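Local atomic coordinates of vacuolar-sorting protein BRO1 (Saccharomyces cerevisiae, PDB entry 1ZB1), a protein that helps concentrate and sort cargo proteins into the intralumenal vesicles of multivesicular bodies and recruits the deubiquitinase DOA4 to endosomes, the piece here being its Bro1 domain. Residues G87-G90 with S91-K94; L79-L82 with Y83-L86. All coordinates share one frame; numbering follows the deposited sequence.

Contact 1 (G87-G90 with S91-K94)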
ATOM      1  N   GLY A  87      24.834 -13.939  -8.020  1.00 39.28           N
ATOM      2  CA  GLY A  87      23.724 -14.442  -8.810  1.00 40.64           C
ATOM      3  C   GLY A  87      23.082 -15.667  -8.184  1.00 41.50           C
ATOM      4  O   GLY A  87      22.945 -15.746  -6.959  1.00 41.02           O
ATOM      5  N   SER A  88      22.689 -16.629  -9.015  1.00 42.24           N
ATOM      6  CA  SER A  88      22.060 -17.851  -8.520  1.00 43.57           C
ATOM      7  C   SER A  88      23.053 -18.665  -7.701  1.00 43.20           C
ATOM      8  O   SER A  88      22.676 -19.620  -7.024  1.00 45.04           O
ATOM      9  CB  SER A  88      21.535 -18.705  -9.681  1.00 44.21           C
ATOM     10  OG  SER A  88      22.604 -19.289 -10.404  1.00 45.91           O
ATOM     11  N   LYS A  89      24.327 -18.289  -7.772  1.00 42.20           N
ATOM     12  CA  LYS A  89      25.359 -18.981  -7.014  1.00 41.10           C
ATOM     13  C   LYS A  89      25.304 -18.552  -5.552  1.00 39.76           C
ATOM     14  O   LYS A  89      25.968 -19.140  -4.700  1.00 38.83           O
ATOM     15  CB  LYS A  89      26.742 -18.679  -7.591  1.00 43.95           C
ATOM     16  CG  LYS A  89      27.002 -19.322  -8.943  1.00 46.59           C
ATOM     17  CD  LYS A  89      28.361 -18.917  -9.491  1.00 50.27           C
ATOM     18  CE  LYS A  89      28.693 -19.678 -10.767  1.00 51.64           C
ATOM     19  NZ  LYS A  89      28.809 -21.146 -10.514  1.00 52.94           N
ATOM     20  N   GLY A  90      24.506 -17.525  -5.269  1.00 37.38           N
ATOM     21  CA  GLY A  90      24.375 -17.041  -3.906  1.00 35.46           C
ATOM     22  C   GLY A  90      23.952 -18.126  -2.931  1.00 33.63           C
ATOM     23  O   GLY A  90      24.232 -18.041  -1.736  1.00 32.49           O
ATOM     24  N   SER A  91      23.289 -19.156  -3.449  1.00 32.64           N
ATOM     25  CA  SER A  91      22.813 -20.273  -2.638  1.00 33.54           C
ATOM     26  C   SER A  91      23.938 -21.149  -2.095  1.00 32.00           C
ATOM     27  O   SER A  91      23.734 -21.906  -1.145  1.00 30.91           O
ATOM     28  CB  SER A  91      21.859 -21.146  -3.457  1.00 33.55           C
ATOM     29  OG  SER A  91      20.805 -20.372  -4.002  1.00 38.92           O
ATOM     30  N   ARG A  92      25.120 -21.055  -2.700  1.00 32.86           N
ATOM     31  CA  ARG A  92      26.257 -21.858  -2.254  1.00 33.52           C
ATOM     32  C   ARG A  92      26.706 -21.486  -0.844  1.00 32.19           C
ATOM     33  O   ARG A  92      27.398 -22.262  -0.183  1.00 30.66           O
ATOM     34  CB  ARG A  92      27.430 -21.715  -3.231  1.00 36.94           C
ATOM     35  CG  ARG A  92      27.123 -22.258  -4.615  1.00 42.34           C
ATOM     36  CD  ARG A  92      28.351 -22.295  -5.513  1.00 45.72           C
ATOM     37  NE  ARG A  92      28.020 -22.855  -6.821  1.00 50.42           N
ATOM     38  CZ  ARG A  92      28.886 -23.014  -7.817  1.00 52.24           C
ATOM     39  NH1 ARG A  92      30.156 -22.654  -7.664  1.00 52.96           N
ATOM     40  NH2 ARG A  92      28.481 -23.537  -8.968  1.00 52.51           N
ATOM     41  N   LEU A  93      26.312 -20.301  -0.382  1.00 29.59           N
ATOM     42  CA  LEU A  93      26.680 -19.865   0.961  1.00 29.01           C
ATOM     43  C   LEU A  93      25.911 -20.690   1.983  1.00 27.11           C
ATOM     44  O   LEU A  93      26.304 -20.786   3.142  1.00 26.90           O
ATOM     45  CB  LEU A  93      26.358 -18.375   1.155  1.00 29.62           C
ATOM     46  CG  LEU A  93      27.096 -17.384   0.253  1.00 31.44           C
ATOM     47  CD1 LEU A  93      26.663 -15.956   0.599  1.00 28.79           C
ATOM     48  CD2 LEU A  93      28.602 -17.548   0.430  1.00 30.74           C
ATOM     49  N   LYS A  94      24.809 -21.286   1.545  1.00 24.63           N
ATOM     50  CA  LYS A  94      23.980 -22.105   2.426  1.00 24.60           C
ATOM     51  C   LYS A  94      23.539 -21.362   3.684  1.00 22.99           C
ATOM     52  O   LYS A  94      23.533 -21.929   4.776  1.00 19.93           O
ATOM     53  CB  LYS A  94      24.726 -23.381   2.831  1.00 28.57           C
ATOM     54  CG  LYS A  94      25.159 -24.256   1.662  1.00 32.53           C
ATOM     55  CD  LYS A  94      23.965 -24.761   0.863  1.00 37.65           C
ATOM     56  CE  LYS A  94      24.416 -25.587  -0.336  1.00 36.75           C
ATOM     57  NZ  LYS A  94      25.234 -26.761   0.076  1.00 41.70           N
TER
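One face of the Arg92 guanidinium is occupied by the side chain of Lys89, whose ammonium group lies over it, with Lys89 NZ 3.3 Å from Arg92 CZ. At one corner of the group the approach is closer still, Lys89 NZ to Arg92 NH2 at 2.9 Å; both atoms are donors, no hydrogen bond joins them, and two cationic donors so close suggest that the placing of these tips is uncertain. The two chains run side by side in the same direction. Arg92 is fully extended from CG to NE, while Lys89 stays straight as far as CE and then bends (chi4 -64°), which turns NZ over the guanidinium. Beneath them the backbone winds as a 3-10 helix: Arg92 N donates to Lys89 O at 2.9 Å, and the aliphatic start of Arg92 rests on the same oxygen, Arg92 CG to Lys89 O 3.3 Å. The next bond, Leu93 N to Gly90 O at 3.4 Å, is weak. Gly90 N in turn bonds to Gly87 O at the start of the winding. Ser91 OG sits 3.6 Å from Ser88 O, and its side chain touches His116 and Thr117, so this side of the turn packs on another loop. The close approach of the two cations is doubtful as modelled, and like charges at these exposed tips would probably be unfavourable unless solvent screens them.

Contact 2 (L79-L82 with Y83-L86)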
ATOM      1  N   LEU A  79      22.228  -6.973  -0.013  1.00 17.45           N
ATOM      2  CA  LEU A  79      21.744  -8.157  -0.725  1.00 18.98           C
ATOM      3  C   LEU A  79      21.765  -7.993  -2.238  1.00 19.91           C
ATOM      4  O   LEU A  79      22.116  -8.927  -2.964  1.00 20.18           O
ATOM      5  CB  LEU A  79      20.306  -8.466  -0.303  1.00 19.51           C
ATOM      6  CG  LEU A  79      19.936  -9.484   0.777  1.00 22.51           C
ATOM      7  CD1 LEU A  79      21.123  -9.916   1.624  1.00 18.42           C
ATOM      8  CD2 LEU A  79      18.831  -8.880   1.607  1.00 17.57           C
ATOM      9  N   GLU A  80      21.361  -6.817  -2.712  1.00 20.28           N
ATOM     10  CA  GLU A  80      21.319  -6.561  -4.145  1.00 22.59           C
ATOM     11  C   GLU A  80      22.723  -6.612  -4.752  1.00 22.62           C
ATOM     12  O   GLU A  80      22.929  -7.216  -5.811  1.00 22.19           O
ATOM     13  CB  GLU A  80      20.650  -5.206  -4.427  1.00 22.13           C
ATOM     14  CG  GLU A  80      20.357  -4.961  -5.898  1.00 26.29           C
ATOM     15  CD  GLU A  80      19.366  -5.962  -6.478  1.00 30.32           C
ATOM     16  OE1 GLU A  80      19.579  -7.187  -6.323  1.00 33.10           O
ATOM     17  OE2 GLU A  80      18.381  -5.525  -7.103  1.00 32.43           O
ATOM     18  N   HIS A  81      23.688  -5.982  -4.088  1.00 23.00           N
ATOM     19  CA  HIS A  81      25.064  -6.002  -4.576  1.00 23.62           C
ATOM     20  C   HIS A  81      25.633  -7.419  -4.505  1.00 23.26           C
ATOM     21  O   HIS A  81      26.415  -7.820  -5.367  1.00 23.05           O
ATOM     22  CB  HIS A  81      25.953  -5.057  -3.758  1.00 23.97           C
ATOM     23  CG  HIS A  81      25.818  -3.615  -4.134  1.00 26.50           C
ATOM     24  ND1 HIS A  81      25.217  -2.683  -3.313  1.00 26.41           N
ATOM     25  CD2 HIS A  81      26.217  -2.940  -5.239  1.00 25.70           C
ATOM     26  CE1 HIS A  81      25.254  -1.497  -3.896  1.00 25.86           C
ATOM     27  NE2 HIS A  81      25.854  -1.626  -5.065  1.00 26.58           N
ATOM     28  N   LEU A  82      25.247  -8.170  -3.473  1.00 22.74           N
ATOM     29  CA  LEU A  82      25.716  -9.544  -3.314  1.00 23.32           C
ATOM     30  C   LEU A  82      25.181 -10.369  -4.481  1.00 24.37           C
ATOM     31  O   LEU A  82      25.892 -11.197  -5.058  1.00 23.89           O
ATOM     32  CB  LEU A  82      25.208 -10.137  -1.993  1.00 23.85           C
ATOM     33  CG  LEU A  82      25.618 -11.581  -1.673  1.00 23.55           C
ATOM     34  CD1 LEU A  82      27.135 -11.702  -1.625  1.00 22.38           C
ATOM     35  CD2 LEU A  82      25.016 -11.995  -0.339  1.00 25.18           C
ATOM     36  N   TYR A  83      23.917 -10.128  -4.822  1.00 24.91           N
ATOM     37  CA  TYR A  83      23.266 -10.833  -5.918  1.00 27.45           C
ATOM     38  C   TYR A  83      23.881 -10.453  -7.267  1.00 27.85           C
ATOM     39  O   TYR A  83      24.002 -11.298  -8.148  1.00 27.54           O
ATOM     40  CB  TYR A  83      21.765 -10.536  -5.912  1.00 30.13           C
ATOM     41  CG  TYR A  83      20.993 -11.182  -7.047  1.00 33.87           C
ATOM     42  CD1 TYR A  83      20.622 -10.445  -8.170  1.00 35.52           C
ATOM     43  CD2 TYR A  83      20.623 -12.526  -6.989  1.00 34.63           C
ATOM     44  CE1 TYR A  83      19.896 -11.029  -9.207  1.00 37.62           C
ATOM     45  CE2 TYR A  83      19.899 -13.121  -8.024  1.00 37.02           C
ATOM     46  CZ  TYR A  83      19.539 -12.363  -9.126  1.00 36.70           C
ATOM     47  OH  TYR A  83      18.805 -12.933 -10.142  1.00 39.56           O
ATOM     48  N   PHE A  84      24.264  -9.189  -7.431  1.00 28.70           N
ATOM     49  CA  PHE A  84      24.891  -8.748  -8.678  1.00 30.21           C
ATOM     50  C   PHE A  84      26.191  -9.522  -8.882  1.00 31.56           C
ATOM     51  O   PHE A  84      26.564  -9.855 -10.007  1.00 31.93           O
ATOM     52  CB  PHE A  84      25.257  -7.254  -8.640  1.00 29.97           C
ATOM     53  CG  PHE A  84      24.081  -6.312  -8.691  1.00 31.91           C
ATOM     54  CD1 PHE A  84      22.874  -6.688  -9.272  1.00 32.10           C
ATOM     55  CD2 PHE A  84      24.213  -5.008  -8.209  1.00 31.66           C
ATOM     56  CE1 PHE A  84      21.817  -5.782  -9.375  1.00 31.97           C
ATOM     57  CE2 PHE A  84      23.162  -4.095  -8.308  1.00 32.84           C
ATOM     58  CZ  PHE A  84      21.960  -4.485  -8.893  1.00 31.62           C
ATOM     59  N   ARG A  85      26.880  -9.797  -7.779  1.00 31.71           N
ATOM     60  CA  ARG A  85      28.158 -10.496  -7.819  1.00 33.46           C
ATOM     61  C   ARG A  85      28.097 -12.025  -7.833  1.00 34.87           C
ATOM     62  O   ARG A  85      28.888 -12.667  -8.529  1.00 35.00           O
ATOM     63  CB  ARG A  85      29.022 -10.020  -6.648  1.00 34.34           C
ATOM     64  CG  ARG A  85      29.348  -8.530  -6.717  1.00 36.83           C
ATOM     65  CD  ARG A  85      29.968  -8.021  -5.430  1.00 38.80           C
ATOM     66  NE  ARG A  85      30.406  -6.630  -5.530  1.00 41.28           N
ATOM     67  CZ  ARG A  85      29.607  -5.601  -5.809  1.00 43.58           C
ATOM     68  NH1 ARG A  85      28.312  -5.797  -6.024  1.00 42.64           N
ATOM     69  NH2 ARG A  85      30.104  -4.369  -5.862  1.00 45.17           N
ATOM     70  N   LEU A  86      27.169 -12.609  -7.079  1.00 34.41           N
ATOM     71  CA  LEU A  86      27.047 -14.066  -7.011  1.00 36.10           C
ATOM     72  C   LEU A  86      25.936 -14.667  -7.866  1.00 37.66           C
ATOM     73  O   LEU A  86      26.073 -15.783  -8.368  1.00 38.61           O
ATOM     74  CB  LEU A  86      26.849 -14.514  -5.559  1.00 35.17           C
ATOM     75  CG  LEU A  86      27.974 -14.190  -4.574  1.00 34.52           C
ATOM     76  CD1 LEU A  86      27.677 -14.840  -3.232  1.00 34.88           C
ATOM     77  CD2 LEU A  86      29.306 -14.691  -5.122  1.00 34.13           C
TER
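From Leu79 to Leu86 the backbone keeps alpha-helical i to i+4 bonding, for example Tyr83 N to Leu79 O at 2.9 Å and Leu86 N to Leu82 O at 2.8 Å. His81 O takes two donors from one residue: Arg85 N at 3.2 Å and, from the opposite face of the carbonyl plane, Arg85 NH1 at 2.9 Å. The arginine runs extended to NE and then turns (chi4 60°), folding its guanidinium back over the preceding turn, where NH1 also lies at the edge of the His81 ring. Phe84 presents an edge to the face of that imidazole in an offset edge-to-face pair, planes at 88°. One face of the phenyl ring sits over Glu80 O, while Glu80 CG meets Phe84 CZ at 3.4 Å. The Glu80 carboxylate turns to Lys122, its salt-bridge partner, which also makes a cation-pi contact with Tyr83. Leu82 and Leu86 meet through their CD1 methyls, 3.6 Å apart. Such i to i+4 contacts are those of an alpha helix, here the C-terminal turns of helix 65-86 in the mainly helical Bro1 domain, with side chains on helix 118-139 and on helix 349-371.

Contact 2 comes first along the chain and forms the last turns of helix 65-86; contact 1 follows without a break, in the loop leading to strand 97-100. Their centres are about 10 Å apart, and they lie on the same side of the chain's centre, well out from it. At Gly87 the chain leaves the alpha helix with positive phi and then rewinds as a short 3-10 segment. The two meet through methyl groups, Leu93 CD1 lying 4.1 Å from Leu86 CD1, so Leu93 packs against the last residue of the helix. Together they carry the chain from helix 65-86 toward the two-stranded antiparallel sheet of the Bro1 domain.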